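PDB 4TMD: uncharacterized protein from Mycobacterium smegmatis, which is of unknown function but belongs to the DUF5642 family in the Mog1p/PsbP clan and is probably made as an exported lipoprotein. Local coordinates for residues Gln59-Gly64 / Glu90-Ser95; Leu94-Asp99 / Arg127-His132; Tyr149-Ser154 / Val177-Ala182; Val160-Asn165 / Glu184-Ala189. All coordinates share one frame; numbering follows the deposited sequence.

Interaction 1 (Gln59-Gly64 / Glu90-Ser95)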
loop_
_atom_site.group_PDB
_atom_site.type_symbol
_atom_site.label_atom_id
_atom_site.label_comp_id
_atom_site.label_asym_id
_atom_site.label_seq_id
_atom_site.Cartn_x
_atom_site.Cartn_y
_atom_site.Cartn_z
ATOM N N GLN A 59 6.590 -3.678 -1.094
ATOM C CA GLN A 59 5.974 -4.701 -1.928
ATOM C C GLN A 59 6.225 -4.480 -3.415
ATOM O O GLN A 59 5.774 -3.490 -4.002
ATOM C CB GLN A 59 4.472 -4.767 -1.680
ATOM C CG GLN A 59 3.787 -5.830 -2.531
ATOM C CD GLN A 59 4.275 -7.234 -2.192
ATOM O OE1 GLN A 59 4.277 -7.644 -1.024
ATOM N NE2 GLN A 59 4.705 -7.972 -3.212
ATOM N N GLN A 60 6.926 -5.430 -4.024
ATOM C CA GLN A 60 7.253 -5.352 -5.441
ATOM C C GLN A 60 6.313 -6.167 -6.328
ATOM O O GLN A 60 5.747 -7.173 -5.907
ATOM C CB GLN A 60 8.699 -5.811 -5.666
ATOM C CG GLN A 60 9.733 -4.886 -5.044
ATOM C CD GLN A 60 9.607 -3.456 -5.554
ATOM O OE1 GLN A 60 9.729 -3.199 -6.754
ATOM N NE2 GLN A 60 9.344 -2.523 -4.643
ATOM N N PHE A 61 6.155 -5.713 -7.564
ATOM C CA PHE A 61 5.447 -6.470 -8.580
ATOM C C PHE A 61 6.389 -6.715 -9.753
ATOM O O PHE A 61 6.664 -5.791 -10.528
ATOM C CB PHE A 61 4.192 -5.732 -9.039
ATOM C CG PHE A 61 3.156 -5.580 -7.964
ATOM C CD1 PHE A 61 3.317 -4.646 -6.953
ATOM C CD2 PHE A 61 2.021 -6.372 -7.965
ATOM C CE1 PHE A 61 2.369 -4.509 -5.965
ATOM C CE2 PHE A 61 1.064 -6.237 -6.983
ATOM C CZ PHE A 61 1.237 -5.306 -5.981
ATOM N N PRO A 62 6.899 -7.954 -9.873
ATOM C CA PRO A 62 7.807 -8.362 -10.954
ATOM C C PRO A 62 7.300 -7.924 -12.329
ATOM O O PRO A 62 6.094 -7.962 -12.580
ATOM C CB PRO A 62 7.843 -9.894 -10.833
ATOM C CG PRO A 62 6.749 -10.257 -9.863
ATOM C CD PRO A 62 6.581 -9.075 -8.974
ATOM N N PRO A 63 8.216 -7.487 -13.205
ATOM C CA PRO A 63 7.858 -6.902 -14.507
ATOM C C PRO A 63 7.199 -7.879 -15.488
ATOM O O PRO A 63 6.679 -7.437 -16.509
ATOM C CB PRO A 63 9.205 -6.411 -15.051
ATOM C CG PRO A 63 10.245 -7.163 -14.279
ATOM C CD PRO A 63 9.663 -7.416 -12.935
ATOM N N GLY A 64 7.209 -9.174 -15.187
ATOM C CA GLY A 64 6.596 -10.155 -16.072
ATOM C C GLY A 64 5.133 -10.500 -15.799
ATOM O O GLY A 64 4.447 -11.051 -16.667
ATOM N N GLU A 90 -0.403 -15.432 -11.702
ATOM C CA GLU A 90 0.084 -16.250 -10.595
ATOM C C GLU A 90 0.263 -15.366 -9.364
ATOM O O GLU A 90 0.260 -14.143 -9.483
ATOM C CB GLU A 90 1.383 -16.974 -10.970
ATOM C CG GLU A 90 2.515 -16.110 -11.428
ATOM C CD GLU A 90 3.654 -16.937 -12.022
ATOM O OE1 GLU A 90 3.863 -18.086 -11.574
ATOM O OE2 GLU A 90 4.334 -16.447 -12.949
ATOM N N PRO A 91 0.377 -15.973 -8.174
ATOM C CA PRO A 91 0.462 -15.140 -6.974
ATOM C C PRO A 91 1.719 -14.278 -6.941
ATOM O O PRO A 91 2.781 -14.731 -7.366
ATOM C CB PRO A 91 0.493 -16.162 -5.828
ATOM C CG PRO A 91 -0.008 -17.427 -6.409
ATOM C CD PRO A 91 0.384 -17.411 -7.844
ATOM N N VAL A 92 1.585 -13.053 -6.438
ATOM C CA VAL A 92 2.732 -12.175 -6.223
ATOM C C VAL A 92 3.458 -12.610 -4.968
ATOM O O VAL A 92 2.828 -12.798 -3.925
ATOM C CB VAL A 92 2.307 -10.702 -6.077
ATOM C CG1 VAL A 92 3.523 -9.792 -6.102
ATOM C CG2 VAL A 92 1.350 -10.316 -7.182
ATOM N N PRO A 93 4.782 -12.807 -5.058
ATOM C CA PRO A 93 5.519 -13.126 -3.830
ATOM C C PRO A 93 5.364 -11.995 -2.801
ATOM O O PRO A 93 5.607 -10.827 -3.110
ATOM C CB PRO A 93 6.971 -13.254 -4.309
ATOM C CG PRO A 93 6.864 -13.549 -5.785
ATOM C CD PRO A 93 5.648 -12.803 -6.250
ATOM N N LEU A 94 4.934 -12.342 -1.599
ATOM C CA LEU A 94 4.645 -11.342 -0.579
ATOM C C LEU A 94 5.899 -10.850 0.141
ATOM O O LEU A 94 6.703 -11.645 0.613
ATOM C CB LEU A 94 3.667 -11.914 0.440
ATOM C CG LEU A 94 3.221 -10.967 1.552
ATOM C CD1 LEU A 94 2.215 -9.965 1.025
ATOM C CD2 LEU A 94 2.647 -11.762 2.725
ATOM N N SER A 95 6.060 -9.536 0.239
ATOM C CA SER A 95 7.146 -8.980 1.039
ATOM C C SER A 95 6.771 -9.082 2.509
ATOM O O SER A 95 5.783 -8.492 2.940
ATOM C CB SER A 95 7.431 -7.527 0.645
ATOM O OG SER A 95 8.348 -6.930 1.551
HETATM O O HOH W 1 3.803 -6.783 1.662
HETATM O O HOH W 2 7.198 -9.540 -5.102
#
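The carboxamide of Q59 reads the backbone of 90-95 with both of its ends. OE1 of Q59 accepts from S95 N at 2.9 Å, almost straight (175° at the hydrogen) and on a lone pair in the carbonyl plane. On the amide side, NE2 of Q59 donates to P93 O at 3.0 Å, and that oxygen lies only 3° out of the amide plane. The second N-H of the group turns back to its own segment, where Q59 NE2 reaches Q60 O at 3.0 Å. Because an acceptor meets the nitrogen and a donor meets the oxygen, the rotation of the amide is fixed. Beside these bonds V92 supplies the apolar part. Its CG1 lies 3.4 Å from Q60 O and 3.6 Å from Q59 NE2, while V92 CG2 approaches the ring of F61 obliquely, 4.1 Å from CD2.

Two waters extend the network. One donates to both OE1 of Q59 and S95 O, so OE1 takes two hydrogen bonds; the other donates to Q60 O and P93 O, closing a polar ring that also includes NE2. The glutamine side chain gets there with CG anti to the backbone N (chi1 -180°) and a bend at chi2. F61 is in turn set by M159 and I161 of strand 158-166 and by P33 and L36 at helix 33-36. Neither segment is a regular strand: this is a loop-to-loop junction at the sheet, in which a glutamine amide bonds to main-chain C=O and N-H groups much as a neighbouring strand would.

Interaction 2 (Leu94-Asp99 / Arg127-His132)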
loop_
_atom_site.group_PDB
_atom_site.type_symbol
_atom_site.label_atom_id
_atom_site.label_comp_id
_atom_site.label_asym_id
_atom_site.label_seq_id
_atom_site.Cartn_x
_atom_site.Cartn_y
_atom_site.Cartn_z
ATOM N N LEU A 94 4.934 -12.342 -1.599
ATOM C CA LEU A 94 4.645 -11.342 -0.579
ATOM C C LEU A 94 5.899 -10.850 0.141
ATOM O O LEU A 94 6.703 -11.645 0.613
ATOM C CB LEU A 94 3.667 -11.914 0.440
ATOM C CG LEU A 94 3.221 -10.967 1.552
ATOM C CD1 LEU A 94 2.215 -9.965 1.025
ATOM C CD2 LEU A 94 2.647 -11.762 2.725
ATOM N N SER A 95 6.060 -9.536 0.239
ATOM C CA SER A 95 7.146 -8.980 1.039
ATOM C C SER A 95 6.771 -9.082 2.509
ATOM O O SER A 95 5.783 -8.492 2.940
ATOM C CB SER A 95 7.431 -7.527 0.645
ATOM O OG SER A 95 8.348 -6.930 1.551
ATOM N N ASP A 96 7.548 -9.837 3.279
ATOM C CA ASP A 96 7.173 -10.150 4.656
ATOM C C ASP A 96 8.394 -10.251 5.583
ATOM O O ASP A 96 8.837 -11.348 5.938
ATOM C CB ASP A 96 6.369 -11.461 4.686
ATOM C CG ASP A 96 5.647 -11.677 6.002
ATOM O OD1 ASP A 96 5.601 -10.731 6.821
ATOM O OD2 ASP A 96 5.122 -12.789 6.219
ATOM N N PRO A 97 8.929 -9.096 6.001
ATOM C CA PRO A 97 10.131 -9.025 6.839
ATOM C C PRO A 97 10.014 -9.793 8.163
ATOM O O PRO A 97 8.981 -9.692 8.834
ATOM C CB PRO A 97 10.269 -7.520 7.124
ATOM C CG PRO A 97 9.447 -6.834 6.112
ATOM C CD PRO A 97 8.318 -7.772 5.800
ATOM N N GLY A 98 11.059 -10.532 8.540
ATOM C CA GLY A 98 11.154 -11.092 9.883
ATOM C C GLY A 98 11.542 -10.013 10.883
ATOM O O GLY A 98 11.724 -8.851 10.496
ATOM N N ASP A 99 11.688 -10.376 12.158
ATOM C CA ASP A 99 12.006 -9.383 13.202
ATOM C C ASP A 99 13.326 -8.653 12.937
ATOM O O ASP A 99 13.494 -7.492 13.328
ATOM C CB ASP A 99 12.061 -10.033 14.591
ATOM C CG ASP A 99 10.699 -10.095 15.270
ATOM O OD1 ASP A 99 9.679 -9.831 14.597
ATOM O OD2 ASP A 99 10.649 -10.418 16.479
ATOM N N ARG A 127 -2.685 -13.475 4.015
ATOM C CA ARG A 127 -1.536 -12.974 4.753
ATOM C C ARG A 127 -1.580 -11.465 4.648
ATOM O O ARG A 127 -1.868 -10.922 3.577
ATOM C CB ARG A 127 -0.214 -13.522 4.200
ATOM C CG ARG A 127 0.099 -14.969 4.604
ATOM C CD ARG A 127 1.292 -15.476 3.813
ATOM N NE ARG A 127 0.994 -15.443 2.381
ATOM C CZ ARG A 127 1.902 -15.488 1.407
ATOM N NH1 ARG A 127 3.203 -15.562 1.692
ATOM N NH2 ARG A 127 1.495 -15.453 0.143
ATOM N N THR A 128 -1.315 -10.789 5.752
ATOM C CA THR A 128 -1.311 -9.337 5.737
ATOM C C THR A 128 -0.016 -8.786 6.303
ATOM O O THR A 128 0.565 -9.334 7.248
ATOM C CB THR A 128 -2.498 -8.763 6.514
ATOM O OG1 THR A 128 -2.451 -9.237 7.862
ATOM C CG2 THR A 128 -3.822 -9.193 5.874
ATOM N N VAL A 129 0.428 -7.692 5.709
ATOM C CA VAL A 129 1.669 -7.032 6.103
ATOM C C VAL A 129 1.415 -5.526 6.111
ATOM O O VAL A 129 0.813 -5.000 5.174
ATOM C CB VAL A 129 2.829 -7.360 5.138
ATOM C CG1 VAL A 129 4.107 -6.616 5.573
ATOM C CG2 VAL A 129 3.075 -8.862 5.075
ATOM N N GLY A 130 1.840 -4.834 7.161
ATOM C CA GLY A 130 1.672 -3.386 7.214
ATOM C C GLY A 130 3.035 -2.732 7.296
ATOM O O GLY A 130 3.907 -3.270 7.970
ATOM N N THR A 131 3.260 -1.621 6.589
ATOM C CA THR A 131 4.504 -0.883 6.816
ATOM C C THR A 131 4.268 0.614 6.885
ATOM O O THR A 131 3.235 1.130 6.455
ATOM C CB THR A 131 5.607 -1.146 5.726
ATOM O OG1 THR A 131 5.113 -0.813 4.424
ATOM C CG2 THR A 131 6.080 -2.598 5.740
ATOM N N HIS A 132 5.257 1.290 7.456
ATOM C CA HIS A 132 5.265 2.727 7.600
ATOM C C HIS A 132 6.551 3.223 6.950
ATOM O O HIS A 132 7.651 2.885 7.388
ATOM C CB HIS A 132 5.203 3.103 9.074
ATOM C CG HIS A 132 5.210 4.575 9.339
ATOM N ND1 HIS A 132 5.578 5.105 10.562
ATOM C CD2 HIS A 132 4.859 5.630 8.567
ATOM C CE1 HIS A 132 5.468 6.417 10.522
ATOM N NE2 HIS A 132 5.033 6.767 9.324
HETATM O O HOH W 3 4.791 -15.192 -0.346
HETATM O O HOH W 4 2.735 -10.807 8.090
#
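The guanidinium of R127 carries L94 on one face: CD2 of L94 stands 3.8 Å above the plane, shifted toward the rim, and L94 CB lies over the same face. At the edge, in plane, a water accepts from R127 NH1 at 2.6 Å and also from L94 N at 3.1 Å, tying the arginine to the loop backbone. A bend at chi3 (-60°) folds the arginine chain alongside the leucine, the two running past each other in opposite directions.

L94 CD2 also fills the gap between the strand side chains, 3.7 Å from R127 CB and 3.8 Å from V129 CG2. The same V129 methyl is approached by two oxygens, with S95 O 3.5 Å and D96 OD1 3.6 Å from CG2. No direct hydrogen bond joins the segments; a second water instead donates to D96 OD1 and T128 O. D96 OD2 and R127 NH1 are 5.6 Å apart, so their opposite charges may attract without contact.

Strand 127-137 lies between strands 145-155 and 111-118, and the loop crosses them all: L94 also touches V152 of the former, while P97 touches V117 of the latter and, with S95, F55 of helix 53-56.

Interaction 3 (Tyr149-Ser154 / Val177-Ala182)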
loop_
_atom_site.group_PDB
_atom_site.type_symbol
_atom_site.label_atom_id
_atom_site.label_comp_id
_atom_site.label_asym_id
_atom_site.label_seq_id
_atom_site.Cartn_x
_atom_site.Cartn_y
_atom_site.Cartn_z
ATOM N N TYR A 149 1.578 4.993 5.025
ATOM C CA TYR A 149 1.335 3.658 5.530
ATOM C C TYR A 149 0.830 2.792 4.383
ATOM O O TYR A 149 0.072 3.261 3.528
ATOM C CB TYR A 149 0.336 3.682 6.678
ATOM C CG TYR A 149 0.885 4.292 7.938
ATOM C CD1 TYR A 149 1.353 3.488 8.967
ATOM C CD2 TYR A 149 0.943 5.679 8.111
ATOM C CE1 TYR A 149 1.849 4.037 10.129
ATOM C CE2 TYR A 149 1.446 6.235 9.289
ATOM C CZ TYR A 149 1.897 5.405 10.286
ATOM O OH TYR A 149 2.394 5.926 11.463
ATOM N N ASN A 150 1.301 1.546 4.354
ATOM C CA ASN A 150 0.958 0.559 3.336
ATOM C C ASN A 150 0.408 -0.670 4.026
ATOM O O ASN A 150 1.039 -1.174 4.951
ATOM C CB ASN A 150 2.191 0.133 2.533
ATOM C CG ASN A 150 2.305 0.827 1.214
ATOM O OD1 ASN A 150 1.311 1.051 0.524
ATOM N ND2 ASN A 150 3.531 1.166 0.836
ATOM N N TYR A 151 -0.727 -1.181 3.571
ATOM C CA TYR A 151 -1.230 -2.440 4.112
ATOM C C TYR A 151 -1.528 -3.327 2.931
ATOM O O TYR A 151 -2.196 -2.922 1.985
ATOM C CB TYR A 151 -2.466 -2.240 4.991
ATOM C CG TYR A 151 -2.169 -1.329 6.155
ATOM C CD1 TYR A 151 -1.715 -1.847 7.360
ATOM C CD2 TYR A 151 -2.303 0.055 6.038
ATOM C CE1 TYR A 151 -1.407 -1.013 8.423
ATOM C CE2 TYR A 151 -2.001 0.897 7.107
ATOM C CZ TYR A 151 -1.559 0.358 8.290
ATOM O OH TYR A 151 -1.254 1.184 9.354
ATOM N N VAL A 152 -0.999 -4.538 2.991
ATOM C CA VAL A 152 -1.091 -5.477 1.899
ATOM C C VAL A 152 -1.793 -6.744 2.358
ATOM O O VAL A 152 -1.430 -7.293 3.399
ATOM C CB VAL A 152 0.320 -5.841 1.389
ATOM C CG1 VAL A 152 0.249 -6.993 0.367
ATOM C CG2 VAL A 152 0.997 -4.629 0.801
ATOM N N ALA A 153 -2.781 -7.207 1.596
ATOM C CA ALA A 153 -3.386 -8.512 1.861
ATOM C C ALA A 153 -3.232 -9.403 0.651
ATOM O O ALA A 153 -3.574 -9.006 -0.456
ATOM C CB ALA A 153 -4.856 -8.373 2.227
ATOM N N SER A 154 -2.721 -10.610 0.878
ATOM C CA SER A 154 -2.467 -11.577 -0.179
ATOM C C SER A 154 -3.308 -12.835 0.014
ATOM O O SER A 154 -3.277 -13.430 1.084
ATOM C CB SER A 154 -0.986 -11.964 -0.184
ATOM O OG SER A 154 -0.765 -13.101 -0.994
ATOM N N VAL A 177 -1.903 10.489 9.998
ATOM C CA VAL A 177 -2.602 9.445 9.250
ATOM C C VAL A 177 -3.554 8.643 10.147
ATOM O O VAL A 177 -3.156 8.190 11.219
ATOM C CB VAL A 177 -1.606 8.461 8.591
ATOM C CG1 VAL A 177 -2.359 7.353 7.856
ATOM C CG2 VAL A 177 -0.664 9.193 7.641
ATOM N N ASP A 178 -4.798 8.461 9.698
ATOM C CA ASP A 178 -5.770 7.581 10.366
ATOM C C ASP A 178 -5.483 6.120 9.972
ATOM O O ASP A 178 -6.102 5.590 9.048
ATOM C CB ASP A 178 -7.207 7.971 9.977
ATOM C CG ASP A 178 -8.268 7.281 10.821
ATOM O OD1 ASP A 178 -7.972 6.253 11.475
ATOM O OD2 ASP A 178 -9.421 7.777 10.825
ATOM N N THR A 179 -4.540 5.480 10.666
ATOM C CA THR A 179 -4.148 4.105 10.350
ATOM C C THR A 179 -5.236 3.113 10.713
ATOM O O THR A 179 -5.323 2.034 10.138
ATOM C CB THR A 179 -2.856 3.691 11.080
ATOM O OG1 THR A 179 -3.070 3.751 12.492
ATOM C CG2 THR A 179 -1.677 4.615 10.697
ATOM N N GLU A 180 -6.047 3.464 11.700
ATOM C CA GLU A 180 -7.189 2.636 12.055
ATOM C C GLU A 180 -8.120 2.494 10.845
ATOM O O GLU A 180 -8.531 1.396 10.486
ATOM C CB GLU A 180 -7.937 3.240 13.250
ATOM C CG GLU A 180 -9.097 2.388 13.726
ATOM C CD GLU A 180 -9.852 3.028 14.876
ATOM O OE1 GLU A 180 -10.146 4.245 14.803
ATOM O OE2 GLU A 180 -10.145 2.312 15.853
ATOM N N ARG A 181 -8.453 3.609 10.214
ATOM C CA ARG A 181 -9.296 3.577 9.018
ATOM C C ARG A 181 -8.643 2.821 7.855
ATOM O O ARG A 181 -9.310 2.077 7.131
ATOM C CB ARG A 181 -9.620 4.988 8.570
ATOM C CG ARG A 181 -10.703 5.061 7.505
ATOM C CD ARG A 181 -10.913 6.531 7.093
ATOM N NE ARG A 181 -12.282 6.771 6.666
ATOM C CZ ARG A 181 -13.076 7.703 7.173
ATOM N NH1 ARG A 181 -12.635 8.523 8.127
ATOM N NH2 ARG A 181 -14.310 7.821 6.711
ATOM N N ALA A 182 -7.341 3.033 7.654
ATOM C CA ALA A 182 -6.615 2.281 6.629
ATOM C C ALA A 182 -6.748 0.779 6.872
ATOM O O ALA A 182 -7.011 0.029 5.950
ATOM C CB ALA A 182 -5.134 2.677 6.600
#
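Segment 149-154 is extended strand, so Y149 and Y151 project from the same side toward 177-182. The other segment changes direction just before helix 179-194. D178 is the centre of an inverse gamma turn, with a weak T179 N to V177 O bond, and is also the N-cap. Its OD1 accepts from R181 N at 3.0 Å with a fairly straight N-H (164°), although the donor comes from above the carboxylate plane, 62° out of it. A182 N to D178 O, 3.2 Å, begins the helical bonding.

The helix start thereby presents T179 and A182 to the two tyrosines. T179 CG2 sits squarely on one face of the Y149 ring, 3.5 Å from its centroid and 5° off the normal, a CH-pi contact. This follows from the threonine rotamer: CG2 is anti to the carbonyl carbon, while OG1 takes the crowded position between N and C and makes a weak hydrogen bond to R183. V177 comes obliquely at the same ring, its CG1 3.7 Å from Y149 CD2. The Y151 hydroxyl meets carbon, with OH 3.4 Å from T179 CB. The ring behind it packs obliquely on A182, whose CB is 3.6 Å from Y151 CE2.

Y149 also stacks with H132 of the neighbouring strand 127-137, and Y151 touches R183 and L186. With no hydrogen bond across the segments, mainly apolar contacts to the two rings join strand to helix start and to V177 before it; the polar bonding is spent within the turn, where the negative charge of D178 probably interacts favourably with the helix dipole.

Interaction 4 (Val160-Asn165 / Glu184-Ala189)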
loop_
_atom_site.group_PDB
_atom_site.type_symbol
_atom_site.label_atom_id
_atom_site.label_comp_id
_atom_site.label_asym_id
_atom_site.label_seq_id
_atom_site.Cartn_x
_atom_site.Cartn_y
_atom_site.Cartn_z
ATOM N N VAL A 160 -4.522 -7.094 -2.324
ATOM C CA VAL A 160 -5.211 -5.840 -2.065
ATOM C C VAL A 160 -4.255 -4.943 -1.315
ATOM O O VAL A 160 -3.620 -5.376 -0.356
ATOM C CB VAL A 160 -6.510 -6.039 -1.252
ATOM C CG1 VAL A 160 -7.094 -4.687 -0.844
ATOM C CG2 VAL A 160 -7.527 -6.859 -2.055
ATOM N N ILE A 161 -4.123 -3.707 -1.772
ATOM C CA ILE A 161 -3.193 -2.778 -1.159
ATOM C C ILE A 161 -3.892 -1.486 -0.753
ATOM O O ILE A 161 -4.487 -0.804 -1.593
ATOM C CB ILE A 161 -2.031 -2.420 -2.101
ATOM C CG1 ILE A 161 -1.394 -3.685 -2.681
ATOM C CG2 ILE A 161 -1.008 -1.573 -1.360
ATOM C CD1 ILE A 161 -0.207 -3.383 -3.547
ATOM N N VAL A 162 -3.823 -1.164 0.531
ATOM C CA VAL A 162 -4.316 0.121 1.004
ATOM C C VAL A 162 -3.106 0.992 1.306
ATOM O O VAL A 162 -2.194 0.586 2.037
ATOM C CB VAL A 162 -5.232 -0.024 2.252
ATOM C CG1 VAL A 162 -5.614 1.367 2.827
ATOM C CG2 VAL A 162 -6.491 -0.828 1.885
ATOM N N THR A 163 -3.083 2.175 0.707
ATOM C CA THR A 163 -2.041 3.157 0.988
ATOM C C THR A 163 -2.681 4.389 1.612
ATOM O O THR A 163 -3.659 4.916 1.079
ATOM C CB THR A 163 -1.276 3.555 -0.283
ATOM O OG1 THR A 163 -0.728 2.375 -0.895
ATOM C CG2 THR A 163 -0.142 4.514 0.070
ATOM N N ALA A 164 -2.157 4.822 2.753
ATOM C CA ALA A 164 -2.674 6.009 3.435
ATOM C C ALA A 164 -1.542 7.001 3.664
ATOM O O ALA A 164 -0.493 6.618 4.170
ATOM C CB ALA A 164 -3.313 5.635 4.754
ATOM N N ASN A 165 -1.751 8.266 3.305
ATOM C CA ASN A 165 -0.710 9.288 3.488
ATOM C C ASN A 165 -1.327 10.638 3.879
ATOM O O ASN A 165 -2.467 10.916 3.520
ATOM C CB ASN A 165 0.123 9.425 2.208
ATOM C CG ASN A 165 -0.664 10.040 1.072
ATOM O OD1 ASN A 165 -1.301 9.343 0.297
ATOM N ND2 ASN A 165 -0.644 11.358 0.984
ATOM N N GLU A 184 -9.031 -0.856 8.551
ATOM C CA GLU A 184 -10.413 -1.286 8.303
ATOM C C GLU A 184 -10.742 -1.301 6.824
ATOM O O GLU A 184 -11.464 -2.191 6.346
ATOM C CB GLU A 184 -11.399 -0.397 9.065
ATOM C CG GLU A 184 -11.185 -0.517 10.572
ATOM C CD GLU A 184 -11.983 0.476 11.385
ATOM O OE1 GLU A 184 -12.698 1.316 10.789
ATOM O OE2 GLU A 184 -11.881 0.409 12.630
ATOM N N LEU A 185 -10.209 -0.337 6.070
ATOM C CA LEU A 185 -10.386 -0.380 4.620
ATOM C C LEU A 185 -9.810 -1.671 4.017
ATOM O O LEU A 185 -10.363 -2.199 3.057
ATOM C CB LEU A 185 -9.726 0.831 3.942
ATOM C CG LEU A 185 -10.487 2.157 4.047
ATOM C CD1 LEU A 185 -9.618 3.276 3.485
ATOM C CD2 LEU A 185 -11.803 2.076 3.274
ATOM N N LEU A 186 -8.694 -2.161 4.559
ATOM C CA LEU A 186 -8.094 -3.379 4.017
ATOM C C LEU A 186 -9.017 -4.579 4.231
ATOM O O LEU A 186 -9.272 -5.355 3.315
ATOM C CB LEU A 186 -6.736 -3.649 4.651
ATOM C CG LEU A 186 -6.085 -4.945 4.160
ATOM C CD1 LEU A 186 -5.564 -4.785 2.730
ATOM C CD2 LEU A 186 -4.969 -5.390 5.120
ATOM N N SER A 187 -9.524 -4.727 5.448
ATOM C CA SER A 187 -10.440 -5.813 5.741
ATOM C C SER A 187 -11.710 -5.711 4.908
ATOM O O SER A 187 -12.218 -6.713 4.387
ATOM C CB SER A 187 -10.780 -5.814 7.225
ATOM O OG SER A 187 -9.608 -6.027 7.975
ATOM N N ALA A 188 -12.229 -4.496 4.781
ATOM C CA ALA A 188 -13.474 -4.304 4.062
ATOM C C ALA A 188 -13.286 -4.589 2.575
ATOM O O ALA A 188 -14.167 -5.179 1.943
ATOM C CB ALA A 188 -14.020 -2.879 4.289
ATOM N N ALA A 189 -12.141 -4.179 2.023
ATOM C CA ALA A 189 -11.874 -4.364 0.601
ATOM C C ALA A 189 -11.727 -5.838 0.255
ATOM O O ALA A 189 -12.179 -6.288 -0.799
ATOM C CB ALA A 189 -10.621 -3.612 0.186
#
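The carbonyl oxygen of V160 is held by the backbone N-H of A153 on the adjacent strand, the one hydrogen bond identified for it, and has one apolar neighbour across the contact, L186 CD1 at 3.7 Å. The polar group is thus satisfied within the sheet, and the helix side offers it only a methyl.

The contact packs helix 179-194 on a face of the antiparallel sheet, consistent with the alpha/beta architecture of the Mog1p/PsbP clan. The axes of 160-165 and 184-189 approach to 8.3 Å, and their chain directions differ by 156°, so the helix lies nearly antiparallel to the strand. V160 and V162, two residues apart, both face it; I161 between them turns to the other side of the sheet.

V162 meets the helix where the backbone itself comes closest: its CG2 is 3.7 Å from L186 CA and 4.0 Å from L186 CB, with L185 CB on the other flank at 4.2 Å. L186 has CG anti to its backbone N (chi1 178°), which carries its CD1 back along the strand toward V160. Around the contact, L185 also touches F17 and F81, and A189 touches L13 and V83, so these helix residues bury against neighbouring strands and loops as well. One turn on from L185, the small A189 lets the valine close in: V160 CG1 lies 3.9 Å from L186 CD1 and 3.8 Å from A189 CB.

How the interactions relate
Interactions 3 and 4, centres about 5 Å apart, attach successive parts of helix 179-194 to the neighbouring strands 145-155 and 158-166. Interaction 4 is wholly buried and aliphatic; interaction 3 is partly buried and aromatic. Interactions 1 and 2 share L94 and S95, use the long loop following strand 79-88 and rely on waters; both are partly buried, with exposed residues at their margins. Only interaction 1 has direct hydrogen bonds between its segments; interaction 2 joins loop to strand through methyls and water bridges. The two pairs meet through the sheet: F61 CZ of interaction 1 packs on I161 CD1 of interaction 4 at 3.4 Å, and strand 127-137 of interaction 2 pairs with strand 145-155 of interaction 3.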